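Long-range contacts in retinol dehydratase (Spodoptera frugiperda, PDB 1X8J), which dehydrates retinol, probably by way of sulfo transfer as in its sulfotransferase relatives, and binds calcium and adenosine-3'-5'-diphosphate: residues Met78-Val83 with Leu101-Leu106; Val68-Arg73 with Lys162-Leu167. The protein carries 2 engineered substitutions. One frame throughout, in Å; residues are numbered along the deposited sequence.

The two contacts are neighbours in the nucleotide-binding core of the sulfotransferase domain, their centres about 11 Å apart. Along the chain, strand 66-70 comes first, then helix 76-87, then helix 99-102 with strand 104-105, and much later strand 160-163, so interaction 1 is nested inside the loop closed by interaction 2. Strand 160-163 lies between 104-105 and 66-70 in one parallel sheet: interaction 2 joins it to strand 66-70, while interaction 1 packs helix 76-87 against the turn leading into the edge strand 104-105. Both touch A3P: the central strand 66-70 leads to Arg-73 at its 5'-phosphate, and the helix after it brings Met-78 to the adenine.

Interaction 1 (Met78-Val83 with Leu101-Leu106); sequences MTQELV and LRYIYL. With A3P (adenosine-3'-5'-diphosphate), chain D.
Tyr-103 packs on Gln-80 where the helix of a beta-alpha-beta crossover meets the chain entering its second strand: helix 76-87, which follows the nucleotide-binding loop of this P-loop-type fold, comes between the parallel strands 66-70 and 104-105.

Two polar links cross the contact. The hydroxyl OH of Tyr-103 donates to the backbone O of Gln-80 at 2.7 Å, in the carbonyl plane and on a lone pair, so a side chain from outside the helix bonds to one of its backbone carbonyls. One residue along on each side, Glu-81 and Arg-102 form a salt bridge. NH1 gives a nearly straight bond to OE2 (3.0 Å, 165° at the hydrogen). OE2 lies in the guanidinium plane, while NH1 comes to the syn side of the carboxylate, somewhat out of its plane; NH2 adds only a weak bond to the same oxygen. The two flat groups are turned almost perpendicular to each other. Glu-81 leaves the helix pointing away from its partner, and the bend at chi2 (66°) brings the carboxylate back to the arginine. Its other oxygen, OE1, is held by His-281, while Trp-84 makes a cation-pi contact with Arg-102, so both charges have support in a buried place.

The packing centres on the tyrosine ring. CG of Gln-80 sits over one face, 3.9 Å from the centroid, as a CH-pi contact. The amide follows it, with OE1 above the rim 3.4 Å from Tyr-103 CG and its plane tilted 67° to the ring. Phe-160 of the neighbouring strand meets the same ring edge-to-face, and CB of Val-83 packs 3.5 Å from the tyrosine OH.

Met-78, on the same helix, serves the nucleotide instead: with the chain bent at its last torsion, its CE lies 3.3 Å from N1 of the A3P adenine.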
ATOM      1  N   MET A  78     -26.833  14.616 -16.201  1.00 34.55           N
ATOM      2  CA  MET A  78     -27.309  15.637 -17.140  1.00 35.32           C
ATOM      3  C   MET A  78     -28.088  14.971 -18.258  1.00 34.72           C
ATOM      4  O   MET A  78     -29.200  15.369 -18.599  1.00 37.66           O
ATOM      5  CB  MET A  78     -26.148  16.351 -17.824  1.00 37.10           C
ATOM      6  CG  MET A  78     -25.154  17.005 -16.933  1.00 37.70           C
ATOM      7  SD  MET A  78     -23.851  17.698 -17.941  1.00 37.55           S
ATOM      8  CE  MET A  78     -24.753  19.097 -18.676  1.00 33.73           C
ATOM      9  N   THR A  79     -27.461  13.963 -18.848  1.00 34.16           N
ATOM     10  CA  THR A  79     -28.050  13.241 -19.960  1.00 33.69           C
ATOM     11  C   THR A  79     -29.393  12.615 -19.571  1.00 35.00           C
ATOM     12  O   THR A  79     -30.356  12.657 -20.355  1.00 33.67           O
ATOM     13  CB  THR A  79     -27.087  12.151 -20.473  1.00 31.17           C
ATOM     14  OG1 THR A  79     -25.764  12.688 -20.580  1.00 29.73           O
ATOM     15  CG2 THR A  79     -27.515  11.671 -21.841  1.00 33.02           C
ATOM     16  N   GLN A  80     -29.465  12.042 -18.370  1.00 34.11           N
ATOM     17  CA  GLN A  80     -30.709  11.422 -17.908  1.00 35.67           C
ATOM     18  C   GLN A  80     -31.860  12.421 -17.888  1.00 36.90           C
ATOM     19  O   GLN A  80     -32.965  12.110 -18.330  1.00 37.24           O
ATOM     20  CB  GLN A  80     -30.546  10.851 -16.509  1.00 33.85           C
ATOM     21  CG  GLN A  80     -29.654   9.641 -16.418  1.00 36.73           C
ATOM     22  CD  GLN A  80     -29.505   9.151 -14.986  1.00 37.09           C
ATOM     23  OE1 GLN A  80     -30.490   8.799 -14.335  1.00 37.12           O
ATOM     24  NE2 GLN A  80     -28.274   9.131 -14.491  1.00 36.04           N
ATOM     25  N   GLU A  81     -31.592  13.618 -17.370  1.00 36.78           N
ATOM     26  CA  GLU A  81     -32.603  14.666 -17.280  1.00 35.13           C
ATOM     27  C   GLU A  81     -33.066  15.070 -18.678  1.00 32.54           C
ATOM     28  O   GLU A  81     -34.266  15.174 -18.941  1.00 32.90           O
ATOM     29  CB  GLU A  81     -32.030  15.880 -16.529  1.00 36.05           C
ATOM     30  CG  GLU A  81     -32.999  17.038 -16.320  1.00 35.41           C
ATOM     31  CD  GLU A  81     -34.156  16.683 -15.409  1.00 38.55           C
ATOM     32  OE1 GLU A  81     -34.994  17.565 -15.121  1.00 39.57           O
ATOM     33  OE2 GLU A  81     -34.228  15.516 -14.980  1.00 40.50           O
ATOM     34  N   LEU A  82     -32.115  15.290 -19.578  1.00 32.46           N
ATOM     35  CA  LEU A  82     -32.452  15.678 -20.950  1.00 32.14           C
ATOM     36  C   LEU A  82     -33.268  14.585 -21.651  1.00 29.58           C
ATOM     37  O   LEU A  82     -34.332  14.848 -22.206  1.00 30.23           O
ATOM     38  CB  LEU A  82     -31.175  15.971 -21.753  1.00 27.34           C
ATOM     39  CG  LEU A  82     -30.351  17.207 -21.381  1.00 28.66           C
ATOM     40  CD1 LEU A  82     -29.102  17.243 -22.243  1.00 27.06           C
ATOM     41  CD2 LEU A  82     -31.163  18.490 -21.574  1.00 24.75           C
ATOM     42  N   VAL A  83     -32.768  13.358 -21.612  1.00 30.18           N
ATOM     43  CA  VAL A  83     -33.457  12.242 -22.248  1.00 30.89           C
ATOM     44  C   VAL A  83     -34.867  12.048 -21.706  1.00 31.45           C
ATOM     45  O   VAL A  83     -35.793  11.759 -22.471  1.00 31.63           O
ATOM     46  CB  VAL A  83     -32.656  10.930 -22.079  1.00 31.86           C
ATOM     47  CG1 VAL A  83     -33.461   9.738 -22.604  1.00 30.77           C
ATOM     48  CG2 VAL A  83     -31.341  11.035 -22.844  1.00 32.94           C
ATOM     49  N   LEU A 101     -36.196   7.658  -9.050  1.00 38.37           N
ATOM     50  CA  LEU A 101     -37.504   7.051  -9.197  1.00 38.12           C
ATOM     51  C   LEU A 101     -37.858   7.009 -10.680  1.00 40.08           C
ATOM     52  O   LEU A 101     -38.689   6.203 -11.106  1.00 40.22           O
ATOM     53  CB  LEU A 101     -38.561   7.856  -8.432  1.00 39.01           C
ATOM     54  CG  LEU A 101     -38.939   7.434  -7.001  1.00 43.58           C
ATOM     55  CD1 LEU A 101     -37.694   7.182  -6.147  1.00 46.93           C
ATOM     56  CD2 LEU A 101     -39.802   8.524  -6.380  1.00 39.73           C
ATOM     57  N   ARG A 102     -37.225   7.877 -11.465  1.00 37.63           N
ATOM     58  CA  ARG A 102     -37.496   7.925 -12.898  1.00 38.68           C
ATOM     59  C   ARG A 102     -36.625   6.980 -13.717  1.00 38.03           C
ATOM     60  O   ARG A 102     -36.978   6.621 -14.841  1.00 37.93           O
ATOM     61  CB  ARG A 102     -37.341   9.349 -13.421  1.00 38.09           C
ATOM     62  CG  ARG A 102     -38.551  10.223 -13.176  1.00 34.34           C
ATOM     63  CD  ARG A 102     -38.272  11.658 -13.600  1.00 34.74           C
ATOM     64  NE  ARG A 102     -37.290  12.312 -12.742  1.00 32.10           N
ATOM     65  CZ  ARG A 102     -36.386  13.182 -13.181  1.00 33.73           C
ATOM     66  NH1 ARG A 102     -36.340  13.487 -14.466  1.00 31.11           N
ATOM     67  NH2 ARG A 102     -35.539  13.761 -12.338  1.00 35.85           N
ATOM     68  N   TYR A 103     -35.490   6.579 -13.153  1.00 36.32           N
ATOM     69  CA  TYR A 103     -34.580   5.666 -13.831  1.00 34.15           C
ATOM     70  C   TYR A 103     -34.231   4.503 -12.927  1.00 34.33           C
ATOM     71  O   TYR A 103     -34.238   4.617 -11.698  1.00 33.60           O
ATOM     72  CB  TYR A 103     -33.251   6.348 -14.200  1.00 33.70           C
ATOM     73  CG  TYR A 103     -33.233   7.165 -15.472  1.00 33.44           C
ATOM     74  CD1 TYR A 103     -33.827   8.426 -15.528  1.00 35.92           C
ATOM     75  CD2 TYR A 103     -32.582   6.695 -16.610  1.00 30.54           C
ATOM     76  CE1 TYR A 103     -33.771   9.202 -16.685  1.00 32.01           C
ATOM     77  CE2 TYR A 103     -32.518   7.461 -17.770  1.00 30.53           C
ATOM     78  CZ  TYR A 103     -33.117   8.715 -17.802  1.00 31.98           C
ATOM     79  OH  TYR A 103     -33.087   9.470 -18.954  1.00 29.50           O
ATOM     80  N   ILE A 104     -33.924   3.373 -13.540  1.00 33.20           N
ATOM     81  CA  ILE A 104     -33.487   2.241 -12.768  1.00 32.29           C
ATOM     82  C   ILE A 104     -31.987   2.199 -12.960  1.00 32.59           C
ATOM     83  O   ILE A 104     -31.482   2.253 -14.084  1.00 35.64           O
ATOM     84  CB  ILE A 104     -34.131   0.930 -13.237  1.00 34.81           C
ATOM     85  CG1 ILE A 104     -35.588   0.896 -12.762  1.00 33.86           C
ATOM     86  CG2 ILE A 104     -33.355  -0.260 -12.680  1.00 26.46           C
ATOM     87  CD1 ILE A 104     -36.336  -0.333 -13.161  1.00 43.70           C
ATOM     88  N   TYR A 105     -31.279   2.160 -11.844  1.00 32.13           N
ATOM     89  CA  TYR A 105     -29.830   2.115 -11.837  1.00 30.98           C
ATOM     90  C   TYR A 105     -29.460   0.634 -11.930  1.00 31.24           C
ATOM     91  O   TYR A 105     -29.251  -0.033 -10.916  1.00 32.49           O
ATOM     92  CB  TYR A 105     -29.329   2.737 -10.533  1.00 30.57           C
ATOM     93  CG  TYR A 105     -27.848   2.991 -10.460  1.00 30.53           C
ATOM     94  CD1 TYR A 105     -27.301   3.626  -9.354  1.00 30.34           C
ATOM     95  CD2 TYR A 105     -26.986   2.565 -11.471  1.00 31.40           C
ATOM     96  CE1 TYR A 105     -25.941   3.831  -9.246  1.00 32.10           C
ATOM     97  CE2 TYR A 105     -25.615   2.762 -11.370  1.00 30.53           C
ATOM     98  CZ  TYR A 105     -25.100   3.394 -10.250  1.00 32.03           C
ATOM     99  OH  TYR A 105     -23.740   3.563 -10.097  1.00 34.70           O
ATOM    100  N   LEU A 106     -29.391   0.133 -13.158  1.00 30.30           N
ATOM    101  CA  LEU A 106     -29.087  -1.263 -13.429  1.00 30.44           C
ATOM    102  C   LEU A 106     -28.021  -1.912 -12.542  1.00 32.18           C
ATOM    103  O   LEU A 106     -28.256  -2.974 -11.962  1.00 33.13           O
ATOM    104  CB  LEU A 106     -28.697  -1.421 -14.906  1.00 30.59           C
ATOM    105  CG  LEU A 106     -28.367  -2.835 -15.417  1.00 30.02           C
ATOM    106  CD1 LEU A 106     -29.467  -3.829 -15.025  1.00 25.44           C
ATOM    107  CD2 LEU A 106     -28.205  -2.787 -16.927  1.00 25.34           C
TER
HETATM  108  P1  A3P D 601     -17.375  17.319 -11.806  1.00 34.65           P
HETATM  109  O1P A3P D 601     -16.190  17.618 -12.627  1.00 31.34           O
HETATM  110  O2P A3P D 601     -17.975  18.564 -11.322  1.00 30.65           O
HETATM  111  O3P A3P D 601     -17.015  16.422 -10.687  1.00 31.94           O
HETATM  112  P2  A3P D 601     -22.206  11.833 -13.697  1.00 35.27           P
HETATM  113  O4P A3P D 601     -22.066  10.999 -14.885  1.00 34.58           O
HETATM  114  O5P A3P D 601     -23.561  12.389 -13.623  1.00 32.71           O
HETATM  115  O6P A3P D 601     -21.880  11.065 -12.462  1.00 33.56           O
HETATM  116  O5' A3P D 601     -21.174  13.017 -13.817  1.00 37.74           O
HETATM  117  C5' A3P D 601     -21.026  13.996 -12.817  1.00 35.89           C
HETATM  118  C4' A3P D 601     -20.232  15.179 -13.377  1.00 34.86           C
HETATM  119  O4' A3P D 601     -21.132  15.986 -14.208  1.00 36.67           O
HETATM  120  C3' A3P D 601     -19.721  16.117 -12.299  1.00 35.87           C
HETATM  121  O3' A3P D 601     -18.423  16.594 -12.732  1.00 32.82           O
HETATM  122  C2' A3P D 601     -20.867  17.136 -12.220  1.00 35.53           C
HETATM  123  O2' A3P D 601     -20.667  18.357 -11.506  1.00 38.65           O
HETATM  124  C1' A3P D 601     -21.195  17.309 -13.692  1.00 34.44           C
HETATM  125  N9  A3P D 601     -22.535  17.879 -13.907  1.00 31.86           N
HETATM  126  C8  A3P D 601     -23.756  17.498 -13.369  1.00 30.71           C
HETATM  127  N7  A3P D 601     -24.780  18.215 -13.761  1.00 31.14           N
HETATM  128  C5  A3P D 601     -24.208  19.146 -14.622  1.00 31.51           C
HETATM  129  C6  A3P D 601     -24.738  20.244 -15.417  1.00 31.04           C
HETATM  130  N6  A3P D 601     -26.041  20.584 -15.448  1.00 25.33           N
HETATM  131  N1  A3P D 601     -23.840  20.985 -16.193  1.00 31.74           N
HETATM  132  C2  A3P D 601     -22.507  20.678 -16.196  1.00 26.09           C
HETATM  133  N3  A3P D 601     -21.902  19.679 -15.492  1.00 32.07           N
HETATM  134  C4  A3P D 601     -22.805  18.947 -14.727  1.00 30.33           C

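Interaction 2 (Val68-Arg73 with Lys162-Leu167); sequences VASYQR and KTHLPL. With A3P (adenosine-3'-5'-diphosphate), chain D.
The imidazole of His-164 has Gln-72 over one face and Ser-70 at its edge. CB of Gln-72 stands 3.8 Å from the ring centroid, 5° off the normal, in a CH-pi contact, with its CA over the same face nearer the rim. At the edge, ND1 donates to the backbone O of Ser-70 at 2.8 Å. That oxygen lies within the imidazole plane, although the histidine itself approaches from above the carbonyl plane, well off a lone pair. A weak second bond runs from ND1 to Ser-70 OG, whose main partner is Thr-76. With ND1 bound at the edge and a face under Gln-72, the ring's rotation is effectively fixed.

A second flat group, the guanidinium of Arg-73, has C5' of A3P over its centre. Bends at chi2 and chi3 (-56° and -66°) fold the arginine chain back to lay it there. Its NH1 lies 3.0 Å from O6P of the 5'-phosphate, and Arg-73 N adds a weak hydrogen bond to that oxygen. Ser-193 and Phe-310 hold other nitrogens of the group.

Before these loops the chains run as parallel strands: Thr-163 N donates to Val-68 O at 3.2 Å, and the CA of Ala-69 lies 3.3 Å from Thr-163 O in a CA-H...O contact. Thr-163 OG1 then accepts from Leu-165 N at 3.0 Å, an ST turn; the main partner of this hydroxyl is Asp-107.

The loop after strand 66-70, which runs on to Thr-76 and Thr-77 at A3P, is the 5'-phosphate-binding loop characteristic of sulfotransferases, their counterpart of the P-loop.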
ATOM      1  N   VAL A  68     -28.988   5.101 -20.661  1.00 30.84           N
ATOM      2  CA  VAL A  68     -28.025   6.185 -20.551  1.00 31.48           C
ATOM      3  C   VAL A  68     -26.829   5.493 -19.896  1.00 29.77           C
ATOM      4  O   VAL A  68     -26.849   5.158 -18.710  1.00 36.22           O
ATOM      5  CB  VAL A  68     -28.545   7.357 -19.689  1.00 33.18           C
ATOM      6  CG1 VAL A  68     -27.406   8.323 -19.386  1.00 32.40           C
ATOM      7  CG2 VAL A  68     -29.635   8.109 -20.441  1.00 30.65           C
ATOM      8  N   ALA A  69     -25.807   5.238 -20.702  1.00 29.21           N
ATOM      9  CA  ALA A  69     -24.599   4.538 -20.261  1.00 28.50           C
ATOM     10  C   ALA A  69     -23.388   5.447 -20.243  1.00 28.98           C
ATOM     11  O   ALA A  69     -23.368   6.505 -20.882  1.00 29.31           O
ATOM     12  CB  ALA A  69     -24.324   3.343 -21.182  1.00 27.88           C
ATOM     13  N   SER A  70     -22.359   5.008 -19.530  1.00 29.73           N
ATOM     14  CA  SER A  70     -21.146   5.798 -19.407  1.00 29.78           C
ATOM     15  C   SER A  70     -20.273   5.241 -18.314  1.00 29.62           C
ATOM     16  O   SER A  70     -20.736   4.464 -17.466  1.00 27.04           O
ATOM     17  CB  SER A  70     -21.486   7.220 -18.969  1.00 33.29           C
ATOM     18  OG  SER A  70     -21.901   7.207 -17.600  1.00 31.76           O
ATOM     19  N   TYR A  71     -19.007   5.636 -18.345  1.00 29.45           N
ATOM     20  CA  TYR A  71     -18.125   5.287 -17.248  1.00 32.36           C
ATOM     21  C   TYR A  71     -18.509   6.447 -16.300  1.00 31.57           C
ATOM     22  O   TYR A  71     -18.616   7.597 -16.743  1.00 26.82           O
ATOM     23  CB  TYR A  71     -16.650   5.397 -17.621  1.00 30.12           C
ATOM     24  CG  TYR A  71     -15.791   5.068 -16.435  1.00 30.92           C
ATOM     25  CD1 TYR A  71     -15.464   3.742 -16.135  1.00 29.03           C
ATOM     26  CD2 TYR A  71     -15.407   6.066 -15.534  1.00 30.44           C
ATOM     27  CE1 TYR A  71     -14.790   3.413 -14.964  1.00 30.78           C
ATOM     28  CE2 TYR A  71     -14.732   5.752 -14.360  1.00 29.89           C
ATOM     29  CZ  TYR A  71     -14.433   4.423 -14.077  1.00 31.92           C
ATOM     30  OH  TYR A  71     -13.827   4.101 -12.883  1.00 31.28           O
ATOM     31  N   GLN A  72     -18.731   6.140 -15.024  1.00 30.73           N
ATOM     32  CA  GLN A  72     -19.153   7.132 -14.030  1.00 30.19           C
ATOM     33  C   GLN A  72     -18.470   8.500 -14.063  1.00 30.44           C
ATOM     34  O   GLN A  72     -17.287   8.618 -14.383  1.00 30.49           O
ATOM     35  CB  GLN A  72     -19.025   6.541 -12.618  1.00 28.03           C
ATOM     36  CG  GLN A  72     -17.606   6.181 -12.216  1.00 27.33           C
ATOM     37  CD  GLN A  72     -17.466   6.022 -10.713  1.00 30.69           C
ATOM     38  OE1 GLN A  72     -18.084   5.146 -10.114  1.00 33.67           O
ATOM     39  NE2 GLN A  72     -16.660   6.880 -10.093  1.00 28.81           N
ATOM     40  N   ARG A  73     -19.247   9.528 -13.718  1.00 31.88           N
ATOM     41  CA  ARG A  73     -18.787  10.919 -13.659  1.00 31.43           C
ATOM     42  C   ARG A  73     -18.439  11.495 -15.028  1.00 30.41           C
ATOM     43  O   ARG A  73     -17.536  12.325 -15.157  1.00 31.09           O
ATOM     44  CB  ARG A  73     -17.580  11.036 -12.712  1.00 29.39           C
ATOM     45  CG  ARG A  73     -17.743  10.253 -11.415  1.00 29.30           C
ATOM     46  CD  ARG A  73     -18.998  10.693 -10.698  1.00 27.79           C
ATOM     47  NE  ARG A  73     -18.881  12.072 -10.249  1.00 32.26           N
ATOM     48  CZ  ARG A  73     -19.908  12.812  -9.847  1.00 34.41           C
ATOM     49  NH1 ARG A  73     -21.134  12.304  -9.849  1.00 34.69           N
ATOM     50  NH2 ARG A  73     -19.709  14.051  -9.424  1.00 32.28           N
ATOM     51  N   LYS A 162     -30.248   3.421 -16.403  1.00 31.21           N
ATOM     52  CA  LYS A 162     -28.974   4.079 -16.138  1.00 33.65           C
ATOM     53  C   LYS A 162     -27.992   2.967 -15.790  1.00 30.75           C
ATOM     54  O   LYS A 162     -28.316   2.084 -15.010  1.00 30.49           O
ATOM     55  CB  LYS A 162     -29.100   5.036 -14.941  1.00 36.52           C
ATOM     56  CG  LYS A 162     -27.769   5.524 -14.371  1.00 35.15           C
ATOM     57  CD  LYS A 162     -27.946   6.113 -12.977  1.00 37.38           C
ATOM     58  CE  LYS A 162     -26.617   6.589 -12.410  1.00 40.67           C
ATOM     59  NZ  LYS A 162     -26.741   7.046 -11.001  1.00 39.09           N
ATOM     60  N   THR A 163     -26.807   2.990 -16.385  1.00 30.05           N
ATOM     61  CA  THR A 163     -25.814   1.975 -16.067  1.00 29.32           C
ATOM     62  C   THR A 163     -24.416   2.475 -16.369  1.00 27.12           C
ATOM     63  O   THR A 163     -24.234   3.369 -17.190  1.00 29.04           O
ATOM     64  CB  THR A 163     -26.061   0.651 -16.861  1.00 30.05           C
ATOM     65  OG1 THR A 163     -25.097  -0.340 -16.464  1.00 27.44           O
ATOM     66  CG2 THR A 163     -25.961   0.894 -18.360  1.00 25.07           C
ATOM     67  N   HIS A 164     -23.441   1.909 -15.671  1.00 30.07           N
ATOM     68  CA  HIS A 164     -22.035   2.229 -15.869  1.00 31.26           C
ATOM     69  C   HIS A 164     -21.338   0.945 -16.345  1.00 32.53           C
ATOM     70  O   HIS A 164     -20.111   0.858 -16.396  1.00 35.23           O
ATOM     71  CB  HIS A 164     -21.415   2.743 -14.568  1.00 33.53           C
ATOM     72  CG  HIS A 164     -21.920   4.092 -14.160  1.00 35.87           C
ATOM     73  ND1 HIS A 164     -21.943   5.169 -15.022  1.00 36.72           N
ATOM     74  CD2 HIS A 164     -22.466   4.528 -13.001  1.00 38.49           C
ATOM     75  CE1 HIS A 164     -22.487   6.208 -14.412  1.00 36.95           C
ATOM     76  NE2 HIS A 164     -22.812   5.846 -13.184  1.00 37.01           N
ATOM     77  N   LEU A 165     -22.152  -0.052 -16.684  1.00 29.57           N
ATOM     78  CA  LEU A 165     -21.660  -1.331 -17.185  1.00 30.52           C
ATOM     79  C   LEU A 165     -21.194  -1.227 -18.639  1.00 29.40           C
ATOM     80  O   LEU A 165     -21.852  -0.602 -19.474  1.00 29.25           O
ATOM     81  CB  LEU A 165     -22.765  -2.396 -17.133  1.00 26.00           C
ATOM     82  CG  LEU A 165     -23.221  -2.947 -15.782  1.00 24.38           C
ATOM     83  CD1 LEU A 165     -24.440  -3.813 -15.985  1.00 22.04           C
ATOM     84  CD2 LEU A 165     -22.085  -3.724 -15.124  1.00 19.85           C
ATOM     85  N   PRO A 166     -20.047  -1.830 -18.955  1.00 29.34           N
ATOM     86  CA  PRO A 166     -19.566  -1.776 -20.340  1.00 32.81           C
ATOM     87  C   PRO A 166     -20.514  -2.633 -21.196  1.00 31.50           C
ATOM     88  O   PRO A 166     -21.212  -3.502 -20.665  1.00 29.88           O
ATOM     89  CB  PRO A 166     -18.157  -2.366 -20.241  1.00 33.52           C
ATOM     90  CG  PRO A 166     -18.257  -3.302 -19.051  1.00 31.02           C
ATOM     91  CD  PRO A 166     -19.080  -2.508 -18.072  1.00 29.58           C
ATOM     92  N   LEU A 167     -20.558  -2.382 -22.499  1.00 30.76           N
ATOM     93  CA  LEU A 167     -21.444  -3.145 -23.383  1.00 34.96           C
ATOM     94  C   LEU A 167     -21.252  -4.664 -23.321  1.00 34.96           C
ATOM     95  O   LEU A 167     -22.221  -5.418 -23.362  1.00 35.70           O
ATOM     96  CB  LEU A 167     -21.282  -2.672 -24.833  1.00 35.63           C
ATOM     97  CG  LEU A 167     -21.675  -1.213 -25.095  1.00 38.72           C
ATOM     98  CD1 LEU A 167     -21.339  -0.834 -26.529  1.00 38.19           C
ATOM     99  CD2 LEU A 167     -23.166  -1.016 -24.823  1.00 39.36           C
TER
HETATM  100  P1  A3P D 601     -17.375  17.319 -11.806  1.00 34.65           P
HETATM  101  O1P A3P D 601     -16.190  17.618 -12.627  1.00 31.34           O
HETATM  102  O2P A3P D 601     -17.975  18.564 -11.322  1.00 30.65           O
HETATM  103  O3P A3P D 601     -17.015  16.422 -10.687  1.00 31.94           O
HETATM  104  P2  A3P D 601     -22.206  11.833 -13.697  1.00 35.27           P
HETATM  105  O4P A3P D 601     -22.066  10.999 -14.885  1.00 34.58           O
HETATM  106  O5P A3P D 601     -23.561  12.389 -13.623  1.00 32.71           O
HETATM  107  O6P A3P D 601     -21.880  11.065 -12.462  1.00 33.56           O
HETATM  108  O5' A3P D 601     -21.174  13.017 -13.817  1.00 37.74           O
HETATM  109  C5' A3P D 601     -21.026  13.996 -12.817  1.00 35.89           C
HETATM  110  C4' A3P D 601     -20.232  15.179 -13.377  1.00 34.86           C
HETATM  111  O4' A3P D 601     -21.132  15.986 -14.208  1.00 36.67           O
HETATM  112  C3' A3P D 601     -19.721  16.117 -12.299  1.00 35.87           C
HETATM  113  O3' A3P D 601     -18.423  16.594 -12.732  1.00 32.82           O
HETATM  114  C2' A3P D 601     -20.867  17.136 -12.220  1.00 35.53           C
HETATM  115  O2' A3P D 601     -20.667  18.357 -11.506  1.00 38.65           O
HETATM  116  C1' A3P D 601     -21.195  17.309 -13.692  1.00 34.44           C
HETATM  117  N9  A3P D 601     -22.535  17.879 -13.907  1.00 31.86           N
HETATM  118  C8  A3P D 601     -23.756  17.498 -13.369  1.00 30.71           C
HETATM  119  N7  A3P D 601     -24.780  18.215 -13.761  1.00 31.14           N
HETATM  120  C5  A3P D 601     -24.208  19.146 -14.622  1.00 31.51           C
HETATM  121  C6  A3P D 601     -24.738  20.244 -15.417  1.00 31.04           C
HETATM  122  N6  A3P D 601     -26.041  20.584 -15.448  1.00 25.33           N
HETATM  123  N1  A3P D 601     -23.840  20.985 -16.193  1.00 31.74           N
HETATM  124  C2  A3P D 601     -22.507  20.678 -16.196  1.00 26.09           C
HETATM  125  N3  A3P D 601     -21.902  19.679 -15.492  1.00 32.07           N
HETATM  126  C4  A3P D 601     -22.805  18.947 -14.727  1.00 30.33           C